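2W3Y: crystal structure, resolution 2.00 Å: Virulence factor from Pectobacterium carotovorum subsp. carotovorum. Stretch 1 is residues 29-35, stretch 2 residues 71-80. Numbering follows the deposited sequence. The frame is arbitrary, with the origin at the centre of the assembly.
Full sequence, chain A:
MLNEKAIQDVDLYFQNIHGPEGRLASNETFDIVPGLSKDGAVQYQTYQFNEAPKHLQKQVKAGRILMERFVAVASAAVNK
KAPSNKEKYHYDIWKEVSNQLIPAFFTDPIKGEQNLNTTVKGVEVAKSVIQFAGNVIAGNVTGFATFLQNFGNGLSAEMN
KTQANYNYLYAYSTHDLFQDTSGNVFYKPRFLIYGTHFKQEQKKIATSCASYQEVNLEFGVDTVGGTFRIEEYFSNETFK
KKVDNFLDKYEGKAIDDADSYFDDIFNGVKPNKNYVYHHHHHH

Stretch 1, residues 29-35: TFDIVPG
Stretch 2 71-80: VAVASAAVNK

How does an irregular segment lie against a helix? Residues 71-80 are helical throughout, with phi/psi near -60/-45 and with each N from Ser75 to Lys80 bonded to the O four residues earlier, such as Ala76 N to Ala72 O at 2.9 Å and Asn79 N to Ser75 O at 3.0 Å. Residues 29-35 form neither helix nor strand; from Thr29 to Pro34 the backbone is extended, with phi from -57° (Asp31) to -106° (Ile32) and psi from 126° (Val33) to 168° (Ile32), and Gly35 then turns to -64/-35. In register, Ile32 CA lies 4.3 Å from Ala76 CA and Val33 CA 5.2 Å from Asn79 CA. Together the two stretches bury 382 Å².

How close do the backbones come at Ala76? Asp31 O lies 3.3 Å from Ala76 CA, a CA-H...O contact with an angle of 142° at the hydrogen, and the Ala76 methyl sits beside it. Phe30 packs on the same methyl through its own CB, 3.7 Å from Ala76 CB. The CA-to-CB bond of Phe30 points toward the helix, but with chi1 at -58° (m) and chi2 at -69° its ring leads away. Asp31 (chi1 -68°, m; chi2 -21°) likewise sends its carboxylate away from the helix, and the closest approach of Asp31 itself is made by its carbonyl.

How is the Ile32-Val33 step fastened? Ser75 points toward the segment in the t rotamer (chi1 -176°), which brings its hydroxyl to the Val33 amide: Val33 N donates to Ser75 OG at 3.0 Å, with an N-H...O angle of 161°. The same OG lies 3.4 Å from Ile32 CB. Ile32 takes chi1 67° (p) and chi2 166° (t), which places CG2 over the helix, 3.6 Å from Ala72 O, 4.3 Å from Ala72 CB and 4.2 Å from Ala76 CB. The methyl thus packs near two alanines, while CD1 extends away from both of them.

What does Val33 find one turn further along? Its CA-to-CB bond runs sideways, and chi1 of 171° (t) directs CG2 to the helix, 3.8 Å from Val78 CG1 and 3.7 Å from Asn79 CB. Val78 is also t, with chi1 166°. Pro34, whose ring is C-gamma exo, points away and only brushes the helix, its CD 4.3 Å from Asn79 OD1.

How does Asn79 take part in the polar side of the contact? It points toward the segment with chi1 -170° (t) and chi2 64°, so that ND2 lies 3.6 Å from Asp31 CB, while OD1 is hydrogen-bonded elsewhere in the structure. One water ties the site together: it donates to Asp31 O and to Ala76 O, each at 2.7 Å from the water oxygen, and accepts from Asn79 ND2 at 3.2 Å. The water therefore joins a loop carbonyl to both a helix carbonyl and a helix side chain.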

ATOM      1  N   THR A  29      21.422   1.494  -3.981  1.00 41.01           N
ATOM      2  CA  THR A  29      19.970   1.721  -3.866  1.00 38.67           C
ATOM      3  C   THR A  29      19.638   2.431  -2.551  1.00 37.10           C
ATOM      4  O   THR A  29      20.363   2.301  -1.555  1.00 36.27           O
ATOM      5  CB  THR A  29      19.153   0.403  -3.913  1.00 39.09           C
ATOM      6  OG1 THR A  29      19.792  -0.591  -3.102  1.00 38.78           O
ATOM      7  CG2 THR A  29      19.016  -0.113  -5.338  1.00 37.95           C
ATOM      8  N   PHE A  30      18.533   3.169  -2.545  1.00 34.75           N
ATOM      9  CA  PHE A  30      18.201   3.996  -1.386  1.00 33.05           C
ATOM     10  C   PHE A  30      17.454   3.230  -0.295  1.00 31.49           C
ATOM     11  O   PHE A  30      16.552   2.460  -0.586  1.00 30.85           O
ATOM     12  CB  PHE A  30      17.458   5.245  -1.833  1.00 32.78           C
ATOM     13  CG  PHE A  30      18.240   6.081  -2.818  1.00 33.06           C
ATOM     14  CD1 PHE A  30      19.395   6.760  -2.415  1.00 33.66           C
ATOM     15  CD2 PHE A  30      17.847   6.158  -4.150  1.00 31.96           C
ATOM     16  CE1 PHE A  30      20.138   7.533  -3.330  1.00 33.77           C
ATOM     17  CE2 PHE A  30      18.574   6.935  -5.074  1.00 32.87           C
ATOM     18  CZ  PHE A  30      19.729   7.612  -4.665  1.00 31.82           C
ATOM     19  N   ASP A  31      17.863   3.439   0.956  1.00 30.55           N
ATOM     20  CA  ASP A  31      17.181   2.846   2.118  1.00 29.46           C
ATOM     21  C   ASP A  31      15.703   3.244   2.158  1.00 27.96           C
ATOM     22  O   ASP A  31      15.356   4.371   1.810  1.00 26.98           O
ATOM     23  CB  ASP A  31      17.856   3.285   3.416  1.00 30.11           C
ATOM     24  CG  ASP A  31      19.246   2.697   3.582  1.00 32.19           C
ATOM     25  OD1 ASP A  31      19.544   1.671   2.932  1.00 34.19           O
ATOM     26  OD2 ASP A  31      20.039   3.260   4.379  1.00 35.86           O
ATOM     27  N   ILE A  32      14.841   2.317   2.574  1.00 26.35           N
ATOM     28  CA  ILE A  32      13.413   2.609   2.716  1.00 24.59           C
ATOM     29  C   ILE A  32      13.048   2.727   4.181  1.00 23.83           C
ATOM     30  O   ILE A  32      13.854   2.395   5.054  1.00 23.50           O
ATOM     31  CB  ILE A  32      12.499   1.583   1.962  1.00 25.00           C
ATOM     32  CG1 ILE A  32      12.583   0.183   2.600  1.00 25.46           C
ATOM     33  CG2 ILE A  32      12.828   1.607   0.443  1.00 24.66           C
ATOM     34  CD1 ILE A  32      11.479  -0.794   2.144  1.00 23.93           C
ATOM     35  N   VAL A  33      11.848   3.227   4.452  1.00 22.80           N
ATOM     36  CA  VAL A  33      11.403   3.403   5.808  1.00 22.15           C
ATOM     37  C   VAL A  33      11.173   2.011   6.413  1.00 22.40           C
ATOM     38  O   VAL A  33      10.461   1.194   5.823  1.00 22.40           O
ATOM     39  CB  VAL A  33      10.138   4.275   5.869  1.00 22.44           C
ATOM     40  CG1 VAL A  33       9.535   4.283   7.295  1.00 21.93           C
ATOM     41  CG2 VAL A  33      10.447   5.707   5.344  1.00 20.95           C
ATOM     42  N   PRO A  34      11.813   1.725   7.563  1.00 21.75           N
ATOM     43  CA  PRO A  34      11.674   0.394   8.181  1.00 22.52           C
ATOM     44  C   PRO A  34      10.220   0.052   8.508  1.00 22.72           C
ATOM     45  O   PRO A  34       9.472   0.901   9.017  1.00 23.13           O
ATOM     46  CB  PRO A  34      12.525   0.510   9.454  1.00 21.98           C
ATOM     47  CG  PRO A  34      13.541   1.577   9.096  1.00 22.40           C
ATOM     48  CD  PRO A  34      12.737   2.579   8.326  1.00 21.56           C
ATOM     49  N   GLY A  35       9.830  -1.184   8.205  1.00 22.68           N
ATOM     50  CA  GLY A  35       8.433  -1.606   8.312  1.00 22.83           C
ATOM     51  C   GLY A  35       7.891  -1.575   9.728  1.00 22.88           C
ATOM     52  O   GLY A  35       6.720  -1.287   9.935  1.00 23.00           O
ATOM     53  N   VAL A  71       6.264   1.957  -4.970  1.00 20.22           N
ATOM     54  CA  VAL A  71       6.132   1.980  -3.504  1.00 20.74           C
ATOM     55  C   VAL A  71       7.488   2.174  -2.814  1.00 20.18           C
ATOM     56  O   VAL A  71       7.603   3.029  -1.915  1.00 20.93           O
ATOM     57  CB  VAL A  71       5.335   0.715  -2.946  1.00 19.96           C
ATOM     58  CG1 VAL A  71       5.382   0.658  -1.401  1.00 20.82           C
ATOM     59  CG2 VAL A  71       3.890   0.738  -3.438  1.00 20.57           C
ATOM     60  N   ALA A  72       8.511   1.421  -3.245  1.00 20.00           N
ATOM     61  CA  ALA A  72       9.871   1.551  -2.689  1.00 20.58           C
ATOM     62  C   ALA A  72      10.514   2.926  -3.020  1.00 21.02           C
ATOM     63  O   ALA A  72      11.197   3.508  -2.172  1.00 20.83           O
ATOM     64  CB  ALA A  72      10.790   0.400  -3.166  1.00 19.88           C
ATOM     65  N   VAL A  73      10.270   3.438  -4.233  1.00 21.42           N
ATOM     66  CA  VAL A  73      10.704   4.823  -4.598  1.00 21.84           C
ATOM     67  C   VAL A  73      10.093   5.878  -3.657  1.00 21.94           C
ATOM     68  O   VAL A  73      10.815   6.741  -3.142  1.00 22.12           O
ATOM     69  CB  VAL A  73      10.429   5.159  -6.102  1.00 22.05           C
ATOM     70  CG1 VAL A  73      10.541   6.672  -6.388  1.00 23.23           C
ATOM     71  CG2 VAL A  73      11.386   4.404  -6.979  1.00 22.94           C
ATOM     72  N   ALA A  74       8.786   5.796  -3.406  1.00 21.92           N
ATOM     73  CA  ALA A  74       8.133   6.750  -2.511  1.00 21.67           C
ATOM     74  C   ALA A  74       8.700   6.640  -1.083  1.00 21.85           C
ATOM     75  O   ALA A  74       9.047   7.647  -0.447  1.00 21.70           O
ATOM     76  CB  ALA A  74       6.627   6.566  -2.527  1.00 21.26           C
ATOM     77  N   SER A  75       8.829   5.407  -0.604  1.00 21.12           N
ATOM     78  CA  SER A  75       9.357   5.136   0.726  1.00 21.10           C
ATOM     79  C   SER A  75      10.783   5.643   0.940  1.00 20.81           C
ATOM     80  O   SER A  75      11.095   6.155   2.016  1.00 20.18           O
ATOM     81  CB  SER A  75       9.295   3.642   1.048  1.00 19.65           C
ATOM     82  OG  SER A  75       9.724   3.443   2.380  1.00 22.92           O
ATOM     83  N   ALA A  76      11.635   5.481  -0.075  1.00 20.75           N
ATOM     84  CA  ALA A  76      13.029   5.945  -0.014  1.00 21.55           C
ATOM     85  C   ALA A  76      13.169   7.478   0.041  1.00 21.60           C
ATOM     86  O   ALA A  76      14.000   7.994   0.809  1.00 21.46           O
ATOM     87  CB  ALA A  76      13.855   5.337  -1.145  1.00 21.20           C
ATOM     88  N   ALA A  77      12.330   8.184  -0.724  1.00 22.33           N
ATOM     89  CA  ALA A  77      12.224   9.655  -0.672  1.00 22.86           C
ATOM     90  C   ALA A  77      11.815  10.159   0.715  1.00 23.41           C
ATOM     91  O   ALA A  77      12.416  11.095   1.250  1.00 22.95           O
ATOM     92  CB  ALA A  77      11.236  10.157  -1.732  1.00 23.35           C
ATOM     93  N   VAL A  78      10.809   9.510   1.300  1.00 23.14           N
ATOM     94  CA  VAL A  78      10.326   9.818   2.646  1.00 23.41           C
ATOM     95  C   VAL A  78      11.421   9.626   3.690  1.00 23.57           C
ATOM     96  O   VAL A  78      11.625  10.500   4.525  1.00 22.64           O
ATOM     97  CB  VAL A  78       9.088   8.951   3.042  1.00 23.45           C
ATOM     98  CG1 VAL A  78       8.833   9.036   4.563  1.00 23.62           C
ATOM     99  CG2 VAL A  78       7.866   9.388   2.258  1.00 23.20           C
ATOM    100  N   ASN A  79      12.093   8.473   3.632  1.00 24.08           N
ATOM    101  CA  ASN A  79      13.197   8.128   4.515  1.00 25.06           C
ATOM    102  C   ASN A  79      14.322   9.173   4.527  1.00 25.72           C
ATOM    103  O   ASN A  79      14.824   9.558   5.596  1.00 25.60           O
ATOM    104  CB  ASN A  79      13.777   6.776   4.110  1.00 25.17           C
ATOM    105  CG  ASN A  79      14.772   6.250   5.122  1.00 25.22           C
ATOM    106  OD1 ASN A  79      14.419   5.974   6.264  1.00 24.57           O
ATOM    107  ND2 ASN A  79      16.026   6.121   4.707  1.00 23.57           N
ATOM    108  N   LYS A  80      14.698   9.607   3.331  1.00 26.17           N
ATOM    109  CA  LYS A  80      15.650  10.690   3.143  1.00 27.67           C
ATOM    110  C   LYS A  80      15.088  12.046   3.605  1.00 27.71           C
ATOM    111  O   LYS A  80      15.750  12.771   4.355  1.00 28.27           O
ATOM    112  CB  LYS A  80      16.087  10.758   1.669  1.00 27.44           C
ATOM    113  CG  LYS A  80      17.257  11.718   1.390  1.00 30.08           C
ATOM    114  CD  LYS A  80      18.437  11.484   2.342  1.00 32.86           C
ATOM    115  CE  LYS A  80      19.529  12.526   2.137  1.00 34.60           C
ATOM    116  NZ  LYS A  80      20.242  12.330   0.838  1.00 35.31           N
TER
HETATM  117  O   HOH W   1      16.375   6.892   1.582  1.00 23.79           O